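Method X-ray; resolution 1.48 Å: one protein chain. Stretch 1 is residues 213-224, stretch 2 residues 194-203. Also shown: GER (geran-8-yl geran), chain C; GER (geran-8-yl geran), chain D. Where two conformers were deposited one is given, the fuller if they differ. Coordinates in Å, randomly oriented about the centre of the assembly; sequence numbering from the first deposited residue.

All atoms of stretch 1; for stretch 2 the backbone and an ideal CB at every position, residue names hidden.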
# COMPACT_ATOMS: atom_id res chain seq x y z
N ARG A 213 25.76 14.86 -8.33
CA ARG A 213 25.43 14.13 -7.10
C ARG A 213 24.09 13.36 -7.13
O ARG A 213 24.10 12.15 -6.87
CB ARG A 213 25.51 15.08 -5.87
CG ARG A 213 24.90 14.52 -4.57
CD ARG A 213 25.96 13.96 -3.62
NE ARG A 213 26.99 14.92 -3.25
CZ ARG A 213 28.18 14.56 -2.78
NH1 ARG A 213 28.44 13.27 -2.59
NH2 ARG A 213 29.10 15.47 -2.47
N PRO A 214 22.95 14.05 -7.40
CA PRO A 214 21.62 13.38 -7.46
C PRO A 214 21.56 12.26 -8.49
O PRO A 214 20.99 11.22 -8.21
CB PRO A 214 20.64 14.48 -7.84
CG PRO A 214 21.49 15.65 -8.24
CD PRO A 214 22.83 15.50 -7.63
N SER A 215 22.12 12.49 -9.68
CA SER A 215 22.24 11.42 -10.68
C SER A 215 23.09 10.25 -10.18
O SER A 215 22.71 9.09 -10.38
CB SER A 215 22.79 11.96 -12.02
OG SER A 215 21.94 12.95 -12.57
N PHE A 216 24.23 10.54 -9.56
CA PHE A 216 25.11 9.51 -9.00
C PHE A 216 24.33 8.65 -8.00
O PHE A 216 24.38 7.41 -8.06
CB PHE A 216 26.32 10.16 -8.30
CG PHE A 216 27.30 9.16 -7.73
CD1 PHE A 216 27.12 8.64 -6.44
CD2 PHE A 216 28.39 8.73 -8.48
CE1 PHE A 216 28.02 7.70 -5.93
CE2 PHE A 216 29.30 7.79 -7.97
CZ PHE A 216 29.11 7.28 -6.70
N GLU A 217 23.66 9.31 -7.06
CA GLU A 217 22.86 8.60 -6.07
C GLU A 217 21.71 7.77 -6.69
O GLU A 217 21.49 6.64 -6.24
CB GLU A 217 22.38 9.51 -4.92
CG GLU A 217 21.37 10.61 -5.26
CD GLU A 217 21.22 11.70 -4.16
OE1 GLU A 217 21.85 11.58 -3.09
OE2 GLU A 217 20.44 12.66 -4.37
N ARG A 218 21.01 8.31 -7.69
CA ARG A 218 19.94 7.55 -8.38
C ARG A 218 20.49 6.31 -9.09
O ARG A 218 19.88 5.24 -9.03
CB ARG A 218 19.15 8.42 -9.37
CG ARG A 218 18.22 9.50 -8.79
CD ARG A 218 17.65 10.25 -9.98
NE ARG A 218 16.59 11.20 -9.69
CZ ARG A 218 15.41 11.26 -10.31
NH1 ARG A 218 15.12 10.42 -11.31
NH2 ARG A 218 14.53 12.18 -9.95
N ILE A 219 21.63 6.44 -9.78
CA ILE A 219 22.25 5.32 -10.45
C ILE A 219 22.73 4.27 -9.46
O ILE A 219 22.52 3.08 -9.64
CB ILE A 219 23.42 5.81 -11.36
CG1 ILE A 219 22.87 6.75 -12.45
CG2 ILE A 219 24.19 4.61 -11.94
CD1 ILE A 219 23.94 7.64 -13.06
N LEU A 220 23.40 4.71 -8.39
CA LEU A 220 23.74 3.79 -7.31
C LEU A 220 22.50 3.07 -6.72
O LEU A 220 22.54 1.84 -6.55
CB LEU A 220 24.49 4.53 -6.20
CG LEU A 220 25.07 3.71 -5.06
CD1 LEU A 220 26.09 2.67 -5.51
CD2 LEU A 220 25.66 4.71 -4.07
N LEU A 221 21.44 3.84 -6.46
CA LEU A 221 20.14 3.28 -5.97
C LEU A 221 19.62 2.21 -6.93
O LEU A 221 19.19 1.14 -6.50
CB LEU A 221 19.09 4.37 -5.75
CG LEU A 221 17.68 3.89 -5.34
CD1 LEU A 221 17.69 3.10 -4.03
CD2 LEU A 221 16.70 5.03 -5.28
N TYR A 222 19.66 2.48 -8.23
CA TYR A 222 19.21 1.50 -9.21
C TYR A 222 20.03 0.22 -9.15
O TYR A 222 19.48 -0.89 -9.11
CB TYR A 222 19.28 2.09 -10.63
CG TYR A 222 18.70 1.21 -11.72
CD1 TYR A 222 19.44 0.14 -12.24
CD2 TYR A 222 17.42 1.47 -12.24
CE1 TYR A 222 18.92 -0.69 -13.25
CE2 TYR A 222 16.87 0.66 -13.25
CZ TYR A 222 17.63 -0.41 -13.75
OH TYR A 222 17.09 -1.22 -14.73
N CYS A 223 21.36 0.37 -9.17
CA CYS A 223 22.24 -0.79 -9.13
C CYS A 223 22.10 -1.58 -7.83
O CYS A 223 22.01 -2.81 -7.86
CB CYS A 223 23.70 -0.38 -9.33
SG CYS A 223 24.01 0.36 -10.95
N GLN A 224 22.03 -0.88 -6.70
CA GLN A 224 21.78 -1.57 -5.43
C GLN A 224 20.43 -2.30 -5.43
O GLN A 224 20.30 -3.40 -4.90
CB GLN A 224 21.84 -0.59 -4.26
CG GLN A 224 23.21 0.03 -4.01
CD GLN A 224 23.14 1.15 -3.01
OE1 GLN A 224 22.09 1.79 -2.85
NE2 GLN A 224 24.26 1.41 -2.34
N UNK A 194 20.53 6.17 -22.16
CA UNK A 194 20.30 4.91 -21.46
C UNK A 194 20.56 5.04 -19.95
O UNK A 194 19.73 4.64 -19.12
CB UNK A 194 21.19 3.82 -22.05
N UNK A 195 21.72 5.57 -19.57
CA UNK A 195 22.03 5.72 -18.16
C UNK A 195 21.04 6.67 -17.49
O UNK A 195 20.47 6.33 -16.44
CB UNK A 195 23.46 6.23 -17.98
N UNK A 196 20.84 7.83 -18.10
CA UNK A 196 19.96 8.86 -17.54
C UNK A 196 18.51 8.41 -17.38
O UNK A 196 17.90 8.68 -16.33
CB UNK A 196 20.00 10.11 -18.43
N UNK A 197 17.98 7.73 -18.40
CA UNK A 197 16.53 7.41 -18.47
C UNK A 197 16.20 6.03 -17.97
O UNK A 197 15.16 5.85 -17.32
CB UNK A 197 16.03 7.54 -19.91
N UNK A 198 17.06 5.05 -18.25
CA UNK A 198 16.80 3.68 -17.80
C UNK A 198 17.38 3.35 -16.44
O UNK A 198 16.91 2.40 -15.80
CB UNK A 198 17.36 2.69 -18.83
N UNK A 199 18.41 4.09 -15.98
CA UNK A 199 19.03 3.80 -14.69
C UNK A 199 18.76 4.88 -13.65
O UNK A 199 18.26 4.57 -12.54
CB UNK A 199 20.54 3.63 -14.87
N UNK A 200 19.05 6.13 -14.02
CA UNK A 200 18.77 7.24 -13.11
C UNK A 200 17.26 7.54 -13.11
O UNK A 200 16.74 8.15 -12.16
CB UNK A 200 19.57 8.48 -13.51
N UNK A 201 16.57 7.08 -14.16
CA UNK A 201 15.13 7.26 -14.32
C UNK A 201 14.68 8.71 -14.30
O UNK A 201 13.61 9.04 -13.76
CB UNK A 201 14.39 6.50 -13.22
N UNK A 202 15.49 9.59 -14.89
CA UNK A 202 15.04 10.94 -15.19
C UNK A 202 14.05 10.85 -16.36
O UNK A 202 14.21 10.01 -17.24
CB UNK A 202 16.22 11.86 -15.52
N UNK A 203 13.03 11.70 -16.36
CA UNK A 203 11.99 11.67 -17.41
C UNK A 203 12.33 12.67 -18.49
O UNK A 203 11.67 12.73 -19.55
CB UNK A 203 10.61 11.97 -16.83
C1 GER C . 27.34 -6.14 -6.44
C2 GER C . 26.72 -6.91 -7.63
C3 GER C . 27.17 -6.76 -8.95
C4 GER C . 28.34 -5.82 -9.29
C5 GER C . 26.50 -7.56 -10.09
C6 GER C . 25.07 -7.07 -10.42
C7 GER C . 25.04 -6.07 -11.41
C8 GER C . 24.35 -4.85 -11.36
C9 GER C . 23.55 -4.49 -10.10
C10 GER C . 24.42 -3.83 -12.52
C11 GER C . 23.31 -3.88 -13.59
C12 GER C . 23.82 -3.33 -14.77
C13 GER C . 23.27 -2.52 -15.78
C14 GER C . 21.81 -2.05 -15.74
C15 GER C . 24.18 -2.10 -16.95
C16 GER C . 23.48 -2.05 -18.31
C17 GER C . 24.26 -2.65 -19.31
C18 GER C . 24.08 -2.67 -20.70
C19 GER C . 22.91 -1.97 -21.42
C20 GER C . 25.09 -3.42 -21.56
C1 GER D . 26.66 -1.81 -6.89
C2 GER D . 26.71 -2.26 -8.37
C3 GER D . 27.10 -1.45 -9.45
C4 GER D . 27.52 0.02 -9.27
C5 GER D . 27.08 -2.04 -10.87
C6 GER D . 28.48 -2.35 -11.42
C7 GER D . 28.40 -3.12 -12.58
C8 GER D . 29.36 -3.32 -13.58
C9 GER D . 30.75 -2.65 -13.50
C10 GER D . 29.03 -4.25 -14.77
C11 GER D . 28.72 -3.49 -16.08
C12 GER D . 28.79 -4.36 -17.17
C13 GER D . 28.61 -4.10 -18.53
C14 GER D . 28.28 -2.70 -19.05
C15 GER D . 28.74 -5.24 -19.53
C16 GER D . 30.16 -5.32 -20.07
C17 GER D . 30.22 -6.17 -21.17
C18 GER D . 31.07 -6.05 -22.26
C19 GER D . 32.09 -4.90 -22.33
C20 GER D . 31.00 -7.10 -23.39

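Position 194 is helical (phi/psi -61/-51), and its ideal CB has nothing of stretch 1 within 5.5 Å, so helix 213-224 sets no requirement. The residue is Phe194; its CZ lies 3.6 Å from GER C19 (chain C).

At position 195 CA-to-CB points sideways, and the ideal CB is 5.1 Å from Ile219 CD1. A medium or long apolar side chain would suit that methyl. Ile195 provides one, its CG2 3.5 Å from Ile219 CD1.

At 196 the ideal CB points away and at 197 it is out of reach, so stretch 1 gives no basis for choosing between small, polar or apolar residues. They are Gly196 and His197, whose imidazole is hydrogen-bonded outside both stretches.

At position 198 the ideal CB has nothing of stretch 1 within 5.5 Å, but the backbone O lies beside Tyr222; no particular side chain is demanded, and a small one would suffice. Ala198 O sits 3.1 Å from Tyr222 CE2 and accepts from a water that also hydrogen-bonds Tyr222 OH (both 2.7 Å).

The ideal CB of 199 is 4.4 Å from Tyr222 CG and 4.6 Å from Ile219 CG1, and apolar surface runs on to Cys223. A flexible apolar chain fits best, although Leu or Ile is conceivable. Met199 (chi m, t, p) places CE 3.5 Å from Cys223 SG and 4.1 Å from Tyr222 CD1. Met199 CE is also 3.8 Å from GER C14 (chain C), and Met199 CA makes a CH-pi contact 4.0 Å from the Tyr222 ring centroid.

At position 200 the CA atoms of the two stretches come nearest, 4.8 Å from its CA to Ile219 CA. With the ideal CB 3.9 Å from Ile219 CG1 and 4.2 Å from Arg218 CB, Ala, Gly or Ser is favoured. Ala200 packs its CB 3.8 Å from Ile219 CG1, while its O accepts from Arg218 NH1 (2.9 Å, 168°).

At 201 the positive phi (57/37) would favour Gly or Asn, yet the ideal CB, 4.4 Å from Arg218 NH1, leaves room for a side chain. Leu201 CD1 reaches Tyr222 CD2 at 4.1 Å, near the ring plane, and Leu201 O accepts a weak bond from Arg218 NH1 (3.2 Å, 123°).

Position 202 is extended (-72/145), its ideal CB 4.6 Å from Arg218 NH1. The guanidinium could attract an acid or an aromatic, and Ser215 OG offers a polar partner. Trp202 uses both: the Arg218 guanidinium stacks flat on it (planes at 15°), and Trp202 NE1 donates to Ser215 OG (3.0 Å).

Position 203 has nothing of stretch 1 within 5.5 Å of its ideal CB, so many side chains would suit; it is Thr203.

Stretch 2, residues 194-203: FIGHAMALWT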
# COMPACT_ATOMS: atom_id res chain seq x y z
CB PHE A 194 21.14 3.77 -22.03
CG PHE A 194 21.00 2.51 -21.24
CD1 PHE A 194 19.90 1.65 -21.44
CD2 PHE A 194 21.92 2.20 -20.23
CE1 PHE A 194 19.76 0.49 -20.66
CE2 PHE A 194 21.78 1.06 -19.44
CZ PHE A 194 20.70 0.19 -19.66
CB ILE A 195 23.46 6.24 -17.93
CG1 ILE A 195 24.45 5.19 -18.40
CG2 ILE A 195 23.69 6.58 -16.41
CD1 ILE A 195 25.88 5.75 -18.58
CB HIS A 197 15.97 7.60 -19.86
CG HIS A 197 16.01 9.01 -20.33
ND1 HIS A 197 14.88 9.80 -20.44
CD2 HIS A 197 17.06 9.81 -20.65
CE1 HIS A 197 15.23 11.01 -20.83
NE2 HIS A 197 16.55 11.04 -20.96
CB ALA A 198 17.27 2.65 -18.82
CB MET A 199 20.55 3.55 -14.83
CG MET A 199 20.86 2.35 -15.70
SD MET A 199 22.65 2.00 -15.82
CE MET A 199 22.90 1.28 -14.19
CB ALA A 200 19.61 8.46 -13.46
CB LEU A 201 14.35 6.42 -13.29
CG LEU A 201 14.55 4.91 -13.43
CD1 LEU A 201 14.26 4.13 -12.14
CD2 LEU A 201 13.76 4.37 -14.64
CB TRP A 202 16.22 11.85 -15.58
CG TRP A 202 17.24 12.11 -14.50
CD1 TRP A 202 18.53 11.66 -14.48
CD2 TRP A 202 17.08 12.89 -13.31
NE1 TRP A 202 19.19 12.11 -13.35
CE2 TRP A 202 18.32 12.87 -12.62
CE3 TRP A 202 16.01 13.61 -12.75
CZ2 TRP A 202 18.52 13.53 -11.40
CZ3 TRP A 202 16.22 14.28 -11.52
CH2 TRP A 202 17.47 14.23 -10.87
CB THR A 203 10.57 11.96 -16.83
OG1 THR A 203 9.58 11.80 -17.86
CG2 THR A 203 10.50 13.35 -16.32
O HOH W 1 15.53 0.17 -16.38
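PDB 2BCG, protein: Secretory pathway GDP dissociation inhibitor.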